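Local coordinates for uncharacterized protein (Candida albicans, PDB 5K04) that probably serves as the non-catalytic, auxiliary subunit of the NatB complex, the assembly that acetylates the N-termini of proteins, at residues 513-516 / 517-521; 454-457 / 458-462; 182-185 / 186-189; 93-96 / 97-101. One frame throughout, in Å; residues are numbered along the deposited sequence.

Interaction 1 of 4, residues 513-516 / 517-521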
ATOM      1  N   ALA A 513      -6.175   6.492  15.068  1.00 42.18           N
ATOM      2  CA  ALA A 513      -6.275   7.838  15.640  1.00 38.66           C
ATOM      3  C   ALA A 513      -7.594   8.505  15.269  1.00 39.19           C
ATOM      4  O   ALA A 513      -8.229   9.160  16.105  1.00 27.17           O
ATOM      5  CB  ALA A 513      -5.110   8.698  15.154  1.00 31.64           C
ATOM      6  N   LYS A 514      -8.021   8.329  14.013  1.00 43.93           N
ATOM      7  CA  LYS A 514      -9.243   8.945  13.513  1.00 47.09           C
ATOM      8  C   LYS A 514     -10.485   8.331  14.155  1.00 41.97           C
ATOM      9  O   LYS A 514     -11.445   9.040  14.474  1.00 31.64           O
ATOM     10  CB  LYS A 514      -9.284   8.799  11.995  1.00 42.48           C
ATOM     11  CG  LYS A 514     -10.313   9.656  11.330  1.00 54.74           C
ATOM     12  CD  LYS A 514      -9.817  11.085  11.146  1.00 49.74           C
ATOM     13  CE  LYS A 514     -10.811  11.841  10.268  1.00 45.20           C
ATOM     14  NZ  LYS A 514     -10.384  13.229  10.007  1.00 49.07           N
ATOM     15  N   ILE A 515     -10.485   7.013  14.346  1.00 44.18           N
ATOM     16  CA  ILE A 515     -11.585   6.353  15.043  1.00 42.66           C
ATOM     17  C   ILE A 515     -11.706   6.872  16.467  1.00 38.51           C
ATOM     18  O   ILE A 515     -12.814   7.141  16.964  1.00 26.48           O
ATOM     19  CB  ILE A 515     -11.377   4.830  15.021  1.00 40.49           C
ATOM     20  CG1 ILE A 515     -11.651   4.287  13.613  1.00 39.40           C
ATOM     21  CG2 ILE A 515     -12.234   4.153  16.108  1.00 33.47           C
ATOM     22  CD1 ILE A 515     -11.062   2.905  13.390  1.00 44.88           C
ATOM     23  N   LEU A 516     -10.574   6.975  17.161  1.00 41.09           N
ATOM     24  CA  LEU A 516     -10.591   7.451  18.537  1.00 38.75           C
ATOM     25  C   LEU A 516     -11.128   8.875  18.607  1.00 34.38           C
ATOM     26  O   LEU A 516     -12.011   9.177  19.411  1.00 26.24           O
ATOM     27  CB  LEU A 516      -9.185   7.360  19.121  1.00 38.04           C
ATOM     28  CG  LEU A 516      -8.703   5.929  19.354  1.00 35.97           C
ATOM     29  CD1 LEU A 516      -7.192   5.883  19.599  1.00 36.55           C
ATOM     30  CD2 LEU A 516      -9.478   5.353  20.519  1.00 30.68           C
ATOM     31  N   GLN A 517     -10.647   9.744  17.717  1.00 39.95           N
ATOM     32  CA  GLN A 517     -11.028  11.152  17.757  1.00 40.38           C
ATOM     33  C   GLN A 517     -12.530  11.321  17.583  1.00 37.35           C
ATOM     34  O   GLN A 517     -13.182  12.021  18.363  1.00 31.36           O
ATOM     35  CB  GLN A 517     -10.272  11.932  16.672  1.00 36.61           C
ATOM     36  CG  GLN A 517     -10.770  13.371  16.516  1.00 38.83           C
ATOM     37  CD  GLN A 517      -9.967  14.165  15.512  1.00 43.80           C
ATOM     38  OE1 GLN A 517     -10.253  14.136  14.310  1.00 39.29           O
ATOM     39  NE2 GLN A 517      -8.953  14.886  15.999  1.00 39.10           N
ATOM     40  N   ILE A 518     -13.090  10.689  16.548  1.00 40.77           N
ATOM     41  CA  ILE A 518     -14.522  10.799  16.280  1.00 44.53           C
ATOM     42  C   ILE A 518     -15.323  10.136  17.394  1.00 46.22           C
ATOM     43  O   ILE A 518     -16.344  10.671  17.853  1.00 36.17           O
ATOM     44  CB  ILE A 518     -14.823  10.202  14.888  1.00 44.28           C
ATOM     45  CG1 ILE A 518     -13.937  10.894  13.833  1.00 32.62           C
ATOM     46  CG2 ILE A 518     -16.311  10.326  14.503  1.00 34.55           C
ATOM     47  CD1 ILE A 518     -14.052  10.263  12.462  1.00 35.53           C
ATOM     48  N   SER A 519     -14.852   8.978  17.875  1.00 44.62           N
ATOM     49  CA  SER A 519     -15.504   8.328  19.011  1.00 47.20           C
ATOM     50  C   SER A 519     -15.621   9.261  20.214  1.00 41.86           C
ATOM     51  O   SER A 519     -16.667   9.297  20.867  1.00 30.80           O
ATOM     52  CB  SER A 519     -14.753   7.052  19.406  1.00 40.07           C
ATOM     53  OG  SER A 519     -15.091   5.992  18.541  1.00 36.89           O
ATOM     54  N   THR A 520     -14.549  10.007  20.543  1.00 39.70           N
ATOM     55  CA  THR A 520     -14.618  10.851  21.741  1.00 47.22           C
ATOM     56  C   THR A 520     -15.398  12.135  21.490  1.00 42.29           C
ATOM     57  O   THR A 520     -16.035  12.654  22.408  1.00 32.04           O
ATOM     58  CB  THR A 520     -13.215  11.191  22.286  1.00 47.81           C
ATOM     59  OG1 THR A 520     -12.606  12.204  21.490  1.00 54.47           O
ATOM     60  CG2 THR A 520     -12.318   9.969  22.308  1.00 41.32           C
ATOM     61  N   ILE A 521     -15.377  12.645  20.261  1.00 50.70           N
ATOM     62  CA  ILE A 521     -16.146  13.843  19.933  1.00 51.94           C
ATOM     63  C   ILE A 521     -17.636  13.547  19.997  1.00 49.44           C
ATOM     64  O   ILE A 521     -18.392  14.230  20.692  1.00 38.13           O
ATOM     65  CB  ILE A 521     -15.736  14.376  18.554  1.00 43.75           C
ATOM     66  CG1 ILE A 521     -14.369  15.053  18.656  1.00 44.16           C
ATOM     67  CG2 ILE A 521     -16.783  15.308  18.017  1.00 45.84           C
ATOM     68  CD1 ILE A 521     -13.767  15.351  17.314  1.00 48.51           C
TER
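Lys514 and Ile518 meet one helical turn apart, where CG of the lysine comes to 4.0 Å from CD1 of the isoleucine and the lysine chain passes the end of the isoleucine at a slant. Beneath them the backbone closes the turn: Ile518 N donates to Lys514 O, and Ile518 CG1 rests 3.2 Å from that same Lys514 O. The next carbonyl is gripped twice, for Ile515 O takes the amide N of Ser519 at 2.9 Å and, more weakly, its hydroxyl OG at 3.0 Å. Ser519 OG lies anti to its own carbonyl carbon (chi1 -80°), a torsion that folds the hydroxyl back along the helix, a familiar way for serine to find a hydrogen-bond acceptor inside a helix. These residues form the C-terminal half of helix 506-521, one rod in the all-helical solenoid of a family grouped with the TPR proteins. Thr520 N continues the ladder to Leu516 O, with Thr520 CG2 3.0 Å from Leu516 O. Further out, the bend of the Lys514 chain at chi2 (81°) carries NZ to the carbonyl oxygens of Thr450 and Thr452, while the extended Gln517 sends NE2 to Glu671 on helix 661-682. Trp462 of helix 456-485 packs against Lys514, Ile515 and Ile518, and Leu578 of helix 571-584 lies against Ala513 and Leu516.

Interaction 2 of 4, residues 454-457 / 458-462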
ATOM      1  N   PRO A 454     -16.065  14.660  11.775  1.00 48.76           N
ATOM      2  CA  PRO A 454     -16.319  13.594  12.768  1.00 46.22           C
ATOM      3  C   PRO A 454     -17.796  13.247  12.892  1.00 46.56           C
ATOM      4  O   PRO A 454     -18.438  13.457  13.921  1.00 47.21           O
ATOM      5  CB  PRO A 454     -15.747  14.203  14.052  1.00 46.75           C
ATOM      6  CG  PRO A 454     -15.971  15.659  13.892  1.00 45.03           C
ATOM      7  CD  PRO A 454     -15.820  15.965  12.421  1.00 40.58           C
ATOM      8  N   SER A 455     -18.358  12.692  11.821  1.00 45.74           N
ATOM      9  CA  SER A 455     -19.724  12.200  11.857  1.00 45.64           C
ATOM     10  C   SER A 455     -19.747  10.711  12.207  1.00 42.08           C
ATOM     11  O   SER A 455     -18.732  10.016  12.147  1.00 36.28           O
ATOM     12  CB  SER A 455     -20.420  12.454  10.517  1.00 42.88           C
ATOM     13  OG  SER A 455     -19.867  11.651   9.487  1.00 35.81           O
ATOM     14  N   LYS A 456     -20.944  10.225  12.570  1.00 49.75           N
ATOM     15  CA  LYS A 456     -21.137   8.813  12.892  1.00 51.04           C
ATOM     16  C   LYS A 456     -21.016   7.934  11.648  1.00 49.58           C
ATOM     17  O   LYS A 456     -20.434   6.839  11.699  1.00 33.67           O
ATOM     18  CB  LYS A 456     -22.499   8.634  13.563  1.00 51.14           C
ATOM     19  CG  LYS A 456     -22.990   7.202  13.668  1.00 54.72           C
ATOM     20  CD  LYS A 456     -22.160   6.372  14.628  1.00 67.24           C
ATOM     21  CE  LYS A 456     -22.728   4.965  14.759  1.00 74.81           C
ATOM     22  NZ  LYS A 456     -22.031   4.189  15.814  1.00 84.11           N
ATOM     23  N   ILE A 457     -21.552   8.403  10.520  1.00 49.93           N
ATOM     24  CA  ILE A 457     -21.406   7.674   9.259  1.00 52.00           C
ATOM     25  C   ILE A 457     -19.938   7.545   8.873  1.00 44.91           C
ATOM     26  O   ILE A 457     -19.489   6.480   8.437  1.00 41.05           O
ATOM     27  CB  ILE A 457     -22.232   8.352   8.153  1.00 55.42           C
ATOM     28  CG1 ILE A 457     -23.718   8.214   8.481  1.00 57.61           C
ATOM     29  CG2 ILE A 457     -21.944   7.716   6.799  1.00 52.53           C
ATOM     30  CD1 ILE A 457     -24.612   8.919   7.516  1.00 68.71           C
ATOM     31  N   ASN A 458     -19.166   8.621   9.041  1.00 49.32           N
ATOM     32  CA  ASN A 458     -17.739   8.550   8.754  1.00 51.26           C
ATOM     33  C   ASN A 458     -17.022   7.622   9.736  1.00 51.74           C
ATOM     34  O   ASN A 458     -16.129   6.859   9.340  1.00 35.11           O
ATOM     35  CB  ASN A 458     -17.135   9.954   8.784  1.00 45.53           C
ATOM     36  CG  ASN A 458     -17.658  10.861   7.647  1.00 41.84           C
ATOM     37  OD1 ASN A 458     -18.487  10.452   6.815  1.00 31.77           O
ATOM     38  ND2 ASN A 458     -17.168  12.105   7.623  1.00 44.50           N
ATOM     39  N   LEU A 459     -17.409   7.672  11.020  1.00 52.69           N
ATOM     40  CA  LEU A 459     -16.842   6.762  12.013  1.00 47.32           C
ATOM     41  C   LEU A 459     -17.033   5.303  11.597  1.00 45.71           C
ATOM     42  O   LEU A 459     -16.086   4.512  11.609  1.00 32.81           O
ATOM     43  CB  LEU A 459     -17.484   7.022  13.377  1.00 43.12           C
ATOM     44  CG  LEU A 459     -17.217   5.966  14.455  1.00 50.98           C
ATOM     45  CD1 LEU A 459     -15.723   5.847  14.758  1.00 48.80           C
ATOM     46  CD2 LEU A 459     -18.008   6.269  15.734  1.00 52.40           C
ATOM     47  N   ASP A 460     -18.258   4.937  11.212  1.00 50.22           N
ATOM     48  CA  ASP A 460     -18.522   3.571  10.775  1.00 49.76           C
ATOM     49  C   ASP A 460     -17.730   3.223   9.521  1.00 41.04           C
ATOM     50  O   ASP A 460     -17.310   2.075   9.348  1.00 30.86           O
ATOM     51  CB  ASP A 460     -20.022   3.382  10.543  1.00 47.14           C
ATOM     52  CG  ASP A 460     -20.838   3.492  11.842  1.00 50.24           C
ATOM     53  OD1 ASP A 460     -20.348   3.036  12.897  1.00 46.57           O
ATOM     54  OD2 ASP A 460     -21.972   4.028  11.796  1.00 51.79           O
ATOM     55  N   ALA A 461     -17.499   4.198   8.649  1.00 47.05           N
ATOM     56  CA  ALA A 461     -16.654   3.956   7.483  1.00 48.68           C
ATOM     57  C   ALA A 461     -15.206   3.698   7.896  1.00 47.46           C
ATOM     58  O   ALA A 461     -14.541   2.809   7.348  1.00 24.42           O
ATOM     59  CB  ALA A 461     -16.740   5.136   6.517  1.00 43.54           C
ATOM     60  N   TRP A 462     -14.708   4.460   8.876  1.00 47.68           N
ATOM     61  CA  TRP A 462     -13.347   4.240   9.364  1.00 46.48           C
ATOM     62  C   TRP A 462     -13.186   2.868  10.013  1.00 36.34           C
ATOM     63  O   TRP A 462     -12.161   2.205   9.831  1.00 24.14           O
ATOM     64  CB  TRP A 462     -12.963   5.329  10.356  1.00 42.94           C
ATOM     65  CG  TRP A 462     -12.573   6.598   9.687  1.00 42.23           C
ATOM     66  CD1 TRP A 462     -13.283   7.769   9.659  1.00 39.23           C
ATOM     67  CD2 TRP A 462     -11.381   6.832   8.937  1.00 37.10           C
ATOM     68  NE1 TRP A 462     -12.592   8.717   8.943  1.00 45.31           N
ATOM     69  CE2 TRP A 462     -11.427   8.167   8.481  1.00 38.79           C
ATOM     70  CE3 TRP A 462     -10.278   6.046   8.604  1.00 40.06           C
ATOM     71  CZ2 TRP A 462     -10.412   8.732   7.724  1.00 37.68           C
ATOM     72  CZ3 TRP A 462      -9.258   6.613   7.825  1.00 36.12           C
ATOM     73  CH2 TRP A 462      -9.335   7.940   7.405  1.00 37.02           C
TER
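Ser455 caps the first turn of helix 456-485 by accepting the amide N of Asn458 on its OG at 3.1 Å, with an N-H...O angle of 157°. The hydroxyl is placed for this by a chi1 of 68°, between its own backbone N and carbonyl carbon, which turns it over the start of the helix. The Asn458 side-chain amide lies close to the same oxygen, CG being 3.0 Å from Ser455 OG, yet its hydrogen bond runs backward instead, from ND2 to the carbonyl of Asn453 just ahead of the turn.

Backbone bonds take over from the cap. Leu459 N reaches Ser455 O at 2.9 Å, and Asp460 N and Ala461 N follow to the carbonyls of Lys456 and Ile457.

The charged contact belongs to the next pair along. Lys456 and Asp460 form an i to i+4 salt bridge, NZ to OD1 at 3.6 Å, so the ammonium is not tight on the carboxylate. The lysine methylenes lie nearer: CE comes to 3.2 Å from Asp460 OD2, the chain bending at chi2 (68°) before running on past the acid. Asp460 OD1 also holds the hydroxyl of Tyr527 on helix 525-537.

Apolar packing adds two separate contacts, Leu459 with Tyr527 and Thr524, and Phe429 of helix 429-434 with Asn458 and Ala461. A serine oxygen thus answers an amide that the helix itself leaves without a carbonyl, while Asp460 is an acid shared between the ammonium of Lys456 and the hydroxyl of Tyr527.

Interaction 3 of 4, residues 182-185 / 186-189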
ATOM      1  N   PHE A 182      18.045 -30.719  -9.126  1.00 43.46           N
ATOM      2  CA  PHE A 182      16.910 -29.866  -8.814  1.00 41.90           C
ATOM      3  C   PHE A 182      15.667 -30.326  -9.572  1.00 39.86           C
ATOM      4  O   PHE A 182      15.740 -30.752 -10.726  1.00 28.60           O
ATOM      5  CB  PHE A 182      17.233 -28.398  -9.145  1.00 36.28           C
ATOM      6  CG  PHE A 182      18.374 -27.835  -8.346  1.00 38.62           C
ATOM      7  CD1 PHE A 182      18.365 -27.888  -6.965  1.00 38.62           C
ATOM      8  CD2 PHE A 182      19.475 -27.278  -8.971  1.00 38.41           C
ATOM      9  CE1 PHE A 182      19.423 -27.386  -6.226  1.00 40.28           C
ATOM     10  CE2 PHE A 182      20.525 -26.770  -8.233  1.00 37.03           C
ATOM     11  CZ  PHE A 182      20.498 -26.827  -6.858  1.00 34.71           C
ATOM     12  N   GLU A 183      14.519 -30.215  -8.916  1.00 42.74           N
ATOM     13  CA  GLU A 183      13.279 -30.738  -9.462  1.00 45.80           C
ATOM     14  C   GLU A 183      12.378 -29.663 -10.056  1.00 45.61           C
ATOM     15  O   GLU A 183      11.455 -30.000 -10.802  1.00 34.07           O
ATOM     16  CB  GLU A 183      12.512 -31.507  -8.377  1.00 40.99           C
ATOM     17  CG  GLU A 183      13.219 -32.802  -7.939  1.00 51.49           C
ATOM     18  CD  GLU A 183      12.701 -33.344  -6.615  1.00 50.51           C
ATOM     19  OE1 GLU A 183      13.397 -34.189  -5.998  1.00 45.84           O
ATOM     20  OE2 GLU A 183      11.602 -32.914  -6.197  1.00 43.43           O
ATOM     21  N   ASN A 184      12.616 -28.386  -9.750  1.00 43.66           N
ATOM     22  CA  ASN A 184      11.765 -27.329 -10.267  1.00 44.82           C
ATOM     23  C   ASN A 184      12.515 -26.005 -10.216  1.00 40.31           C
ATOM     24  O   ASN A 184      13.616 -25.902  -9.668  1.00 26.65           O
ATOM     25  CB  ASN A 184      10.449 -27.239  -9.496  1.00 29.57           C
ATOM     26  CG  ASN A 184      10.662 -26.902  -8.047  1.00 35.29           C
ATOM     27  OD1 ASN A 184      11.134 -25.808  -7.708  1.00 21.98           O
ATOM     28  ND2 ASN A 184      10.288 -27.836  -7.165  1.00 40.59           N
ATOM     29  N   THR A 185      11.877 -24.980 -10.783  1.00 38.04           N
ATOM     30  CA  THR A 185      12.500 -23.673 -10.946  1.00 37.38           C
ATOM     31  C   THR A 185      12.554 -22.881  -9.642  1.00 35.97           C
ATOM     32  O   THR A 185      13.355 -21.945  -9.534  1.00 23.85           O
ATOM     33  CB  THR A 185      11.751 -22.893 -12.040  1.00 43.64           C
ATOM     34  OG1 THR A 185      12.282 -21.573 -12.115  1.00 66.86           O
ATOM     35  CG2 THR A 185      10.292 -22.771 -11.714  1.00 30.22           C
ATOM     36  N   GLN A 186      11.743 -23.261  -8.642  1.00 43.29           N
ATOM     37  CA  GLN A 186      11.819 -22.639  -7.320  1.00 40.07           C
ATOM     38  C   GLN A 186      13.103 -23.027  -6.597  1.00 38.68           C
ATOM     39  O   GLN A 186      13.764 -22.177  -5.980  1.00 31.68           O
ATOM     40  CB  GLN A 186      10.602 -23.032  -6.479  1.00 32.38           C
ATOM     41  CG  GLN A 186       9.280 -22.537  -7.024  1.00 26.25           C
ATOM     42  CD  GLN A 186       9.083 -21.034  -6.876  1.00 34.19           C
ATOM     43  OE1 GLN A 186       9.908 -20.321  -6.298  1.00 23.69           O
ATOM     44  NE2 GLN A 186       7.964 -20.547  -7.392  1.00 43.49           N
ATOM     45  N   GLU A 187      13.449 -24.319  -6.630  1.00 42.41           N
ATOM     46  CA  GLU A 187      14.684 -24.767  -5.994  1.00 40.69           C
ATOM     47  C   GLU A 187      15.893 -24.123  -6.667  1.00 34.94           C
ATOM     48  O   GLU A 187      16.810 -23.646  -5.992  1.00 27.97           O
ATOM     49  CB  GLU A 187      14.786 -26.300  -6.042  1.00 35.35           C
ATOM     50  CG  GLU A 187      13.577 -27.021  -5.502  1.00 35.01           C
ATOM     51  CD  GLU A 187      13.718 -28.529  -5.545  1.00 35.76           C
ATOM     52  OE1 GLU A 187      14.660 -29.018  -6.203  1.00 24.33           O
ATOM     53  OE2 GLU A 187      12.878 -29.228  -4.919  1.00 30.77           O
ATOM     54  N   ILE A 188      15.900 -24.093  -8.001  1.00 37.92           N
ATOM     55  CA  ILE A 188      16.983 -23.444  -8.732  1.00 38.43           C
ATOM     56  C   ILE A 188      17.077 -21.973  -8.342  1.00 35.98           C
ATOM     57  O   ILE A 188      18.172 -21.450  -8.099  1.00 25.43           O
ATOM     58  CB  ILE A 188      16.779 -23.631 -10.248  1.00 40.49           C
ATOM     59  CG1 ILE A 188      16.895 -25.117 -10.627  1.00 40.44           C
ATOM     60  CG2 ILE A 188      17.768 -22.791 -11.028  1.00 41.52           C
ATOM     61  CD1 ILE A 188      16.576 -25.429 -12.091  1.00 32.38           C
ATOM     62  N   TYR A 189      15.927 -21.295  -8.242  1.00 43.47           N
ATOM     63  CA  TYR A 189      15.921 -19.904  -7.792  1.00 37.20           C
ATOM     64  C   TYR A 189      16.651 -19.754  -6.454  1.00 35.18           C
ATOM     65  O   TYR A 189      17.544 -18.909  -6.317  1.00 23.98           O
ATOM     66  CB  TYR A 189      14.476 -19.396  -7.703  1.00 33.66           C
ATOM     67  CG  TYR A 189      14.325 -18.049  -7.005  1.00 33.45           C
ATOM     68  CD1 TYR A 189      14.561 -16.848  -7.688  1.00 32.56           C
ATOM     69  CD2 TYR A 189      13.939 -17.978  -5.660  1.00 28.31           C
ATOM     70  CE1 TYR A 189      14.439 -15.606  -7.040  1.00 33.02           C
ATOM     71  CE2 TYR A 189      13.789 -16.745  -5.010  1.00 35.17           C
ATOM     72  CZ  TYR A 189      14.052 -15.568  -5.704  1.00 39.59           C
ATOM     73  OH  TYR A 189      13.917 -14.371  -5.071  1.00 37.15           O
TER
HETATM   74  O   HOH W   1      10.307 -28.309  -4.079  1.00 38.24           O
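Asn184 and Glu187 cross at about a right angle at the start of helix 185-192, where Asn184 is the N-cap. Its OD1 faces two amides of the first turn, accepting Glu187 N at 3.0 Å and, in a weak and bent bond, Gln186 N. The torsion that sets the asparagine over the helix end is a chi1 of 62°, with CG between its own N and carbonyl carbon. Glu187, the third helical residue, replies in the other direction: its OE1 takes the backbone N of Glu183 at 3.0 Å, nearly straight at 173°. This is a variation on the capping box, since the amide it holds belongs to the residue before the cap.

The glutamate carboxylate is met by that amide from above its plane, and it stands 78° from the ring plane of Phe182, whose edge faces OE1. OE1 also forms a salt bridge with Arg143, which would be expected to favour the charged form and to offset the nearness of the Glu183 carboxylate.

Phe182 CB also packs 3.6 Å from Ile188 CG1, an apolar pair spanning the cap from the residue two before it to the one four after it. Tyr191 meets the Phe182 ring from further along the helix. Outward, Thr185 OG1 is bonded to Asp212, and Gln186, whose OE1 accepts from Asn490 N, packs on Pro40 of the NAT3 chain. One water joins the two crossed groups, accepting from Asn184 ND2 at 3.1 Å and donating to Glu187 OE2 at 2.9 Å.

Interaction 4 of 4, residues 93-96 / 97-101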
ATOM      1  N   GLU A  93      15.442 -15.777  26.392  1.00 93.10           N
ATOM      2  CA  GLU A  93      14.564 -16.708  27.079  1.00 83.13           C
ATOM      3  C   GLU A  93      13.361 -17.099  26.220  1.00 75.31           C
ATOM      4  O   GLU A  93      12.930 -18.256  26.254  1.00 69.63           O
ATOM      5  CB  GLU A  93      14.125 -16.098  28.410  1.00 80.30           C
ATOM      6  CG  GLU A  93      15.245 -15.964  29.454  1.00 83.00           C
ATOM      7  CD  GLU A  93      16.181 -14.783  29.210  1.00 80.05           C
ATOM      8  OE1 GLU A  93      15.872 -13.926  28.356  1.00 74.95           O
ATOM      9  OE2 GLU A  93      17.232 -14.719  29.883  1.00 79.64           O
ATOM     10  N   SER A  94      12.812 -16.165  25.433  1.00 78.13           N
ATOM     11  CA  SER A  94      11.670 -16.500  24.578  1.00 83.68           C
ATOM     12  C   SER A  94      12.015 -17.590  23.568  1.00 69.86           C
ATOM     13  O   SER A  94      11.140 -18.360  23.161  1.00 62.53           O
ATOM     14  CB  SER A  94      11.156 -15.257  23.849  1.00 90.55           C
ATOM     15  OG  SER A  94      12.106 -14.775  22.920  1.00 95.32           O
ATOM     16  N   SER A  95      13.280 -17.675  23.160  1.00 70.80           N
ATOM     17  CA  SER A  95      13.719 -18.747  22.274  1.00 68.99           C
ATOM     18  C   SER A  95      14.038 -20.020  23.053  1.00 62.44           C
ATOM     19  O   SER A  95      13.765 -21.130  22.582  1.00 50.31           O
ATOM     20  CB  SER A  95      14.936 -18.277  21.465  1.00 68.16           C
ATOM     21  OG  SER A  95      15.595 -19.347  20.812  1.00 65.99           O
ATOM     22  N   LEU A  96      14.600 -19.876  24.256  1.00 67.96           N
ATOM     23  CA  LEU A  96      15.044 -21.035  25.021  1.00 72.91           C
ATOM     24  C   LEU A  96      13.891 -21.948  25.442  1.00 72.36           C
ATOM     25  O   LEU A  96      14.108 -23.147  25.655  1.00 65.95           O
ATOM     26  CB  LEU A  96      15.835 -20.561  26.243  1.00 82.48           C
ATOM     27  CG  LEU A  96      17.064 -21.400  26.616  1.00 87.62           C
ATOM     28  CD1 LEU A  96      17.943 -21.641  25.386  1.00 81.20           C
ATOM     29  CD2 LEU A  96      17.852 -20.713  27.725  1.00 88.13           C
ATOM     30  N   VAL A  97      12.674 -21.417  25.587  1.00 69.61           N
ATOM     31  CA  VAL A  97      11.545 -22.268  25.961  1.00 71.89           C
ATOM     32  C   VAL A  97      11.314 -23.334  24.900  1.00 64.71           C
ATOM     33  O   VAL A  97      11.145 -24.519  25.208  1.00 61.78           O
ATOM     34  CB  VAL A  97      10.277 -21.426  26.183  1.00 80.39           C
ATOM     35  CG1 VAL A  97       9.246 -22.244  26.952  1.00 83.67           C
ATOM     36  CG2 VAL A  97      10.600 -20.161  26.927  1.00 86.90           C
ATOM     37  N   TYR A  98      11.299 -22.921  23.630  1.00 67.85           N
ATOM     38  CA  TYR A  98      11.089 -23.870  22.543  1.00 58.67           C
ATOM     39  C   TYR A  98      12.293 -24.790  22.373  1.00 56.55           C
ATOM     40  O   TYR A  98      12.131 -26.008  22.221  1.00 52.16           O
ATOM     41  CB  TYR A  98      10.801 -23.115  21.250  1.00 58.90           C
ATOM     42  CG  TYR A  98       9.384 -22.594  21.082  1.00 55.52           C
ATOM     43  CD1 TYR A  98       8.374 -23.423  20.621  1.00 53.01           C
ATOM     44  CD2 TYR A  98       9.072 -21.259  21.321  1.00 54.16           C
ATOM     45  CE1 TYR A  98       7.079 -22.948  20.435  1.00 56.52           C
ATOM     46  CE2 TYR A  98       7.785 -20.777  21.126  1.00 50.48           C
ATOM     47  CZ  TYR A  98       6.792 -21.630  20.688  1.00 53.61           C
ATOM     48  OH  TYR A  98       5.510 -21.168  20.498  1.00 57.29           O
ATOM     49  N   GLU A  99      13.508 -24.222  22.398  1.00 64.44           N
ATOM     50  CA  GLU A  99      14.722 -25.017  22.207  1.00 60.60           C
ATOM     51  C   GLU A  99      14.857 -26.086  23.280  1.00 59.09           C
ATOM     52  O   GLU A  99      15.248 -27.223  22.992  1.00 53.97           O
ATOM     53  CB  GLU A  99      15.959 -24.119  22.213  1.00 58.52           C
ATOM     54  CG  GLU A  99      15.998 -23.064  21.123  1.00 63.76           C
ATOM     55  CD  GLU A  99      17.255 -22.211  21.179  1.00 61.33           C
ATOM     56  OE1 GLU A  99      18.366 -22.779  21.179  1.00 62.15           O
ATOM     57  OE2 GLU A  99      17.128 -20.972  21.239  1.00 60.84           O
ATOM     58  N   ASN A 100      14.555 -25.731  24.528  1.00 63.48           N
ATOM     59  CA  ASN A 100      14.618 -26.714  25.600  1.00 61.93           C
ATOM     60  C   ASN A 100      13.615 -27.834  25.365  1.00 62.84           C
ATOM     61  O   ASN A 100      13.916 -29.007  25.609  1.00 63.75           O
ATOM     62  CB  ASN A 100      14.375 -26.036  26.952  1.00 66.71           C
ATOM     63  CG  ASN A 100      15.565 -25.192  27.414  1.00 65.21           C
ATOM     64  OD1 ASN A 100      16.704 -25.415  26.997  1.00 61.50           O
ATOM     65  ND2 ASN A 100      15.299 -24.218  28.275  1.00 68.88           N
ATOM     66  N   ALA A 101      12.425 -27.492  24.864  1.00 66.57           N
ATOM     67  CA  ALA A 101      11.406 -28.507  24.610  1.00 65.52           C
ATOM     68  C   ALA A 101      11.815 -29.432  23.469  1.00 66.31           C
ATOM     69  O   ALA A 101      11.624 -30.650  23.545  1.00 63.69           O
ATOM     70  CB  ALA A 101      10.064 -27.838  24.301  1.00 52.00           C
TER
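Val97 sits one turn after Glu93 in helix 91-104, part of an array of helices packed side by side that is consistent with the TPR-like character of the protein. Its amide N bonds to Glu93 O at 3.2 Å, and Val97 CG2 presses on Glu93 O at 3.1 Å. A chi1 of -163° sets CG1 anti to the backbone N and leaves CG2 anti to the carbonyl carbon, turned back along the helix. The side chain also packs on Ile78 of helix 75-87 and Leu68 of helix 58-69.

Tyr98 follows, with the edge of its ring toward Ser94 O, which lies near the ring plane at 4.0 Å from CD2. The ring stacks on Trp116 of helix 109-120, and its hydroxyl makes a weak hydrogen bond to Ser115.

Glu99 bonds through its amide N to Ser95 O at 3.1 Å. Its extended side chain lies alongside Ser95, CG being 3.3 Å from Ser95 O, and it directs OE1 to the hydroxyl of Tyr135. Ser95 OG has Arg131 as a hydrogen-bonding partner; the modelled approach of its hydroxyl to the glutamate is too close to be relied on.

Asn100 completes the turn, its N donating to Leu96 O at 2.9 Å. The side-chain amide folds back over this carbonyl and lies across the leucine side chain, so that the apolar branch point meets a polar group: Leu96 CG lies 3.7 Å from Asn100 ND2.

Overall arrangement
All four contacts are local, between residues close in sequence on or at the start of a helix, yet their surroundings give each a different chemistry. Interactions 1 and 2 touch each other, their centres about 9 Å apart, and join helices 506-521 and 456-485, with Ile518 packing on Pro454 and Ser455. Interaction 1 is buried; interaction 2, at a helix start, is partly buried and carries an ion pair. Interactions 3 and 4 are also partly buried and stand apart, their centres about 33 Å from each other. The two helix starts, 2 and 3, rely on side-chain caps, whereas 1 and 4 rest on backbone ladders within a helix, 1 running to its C-terminal end. Interaction 3 alone touches the NAT3 chain.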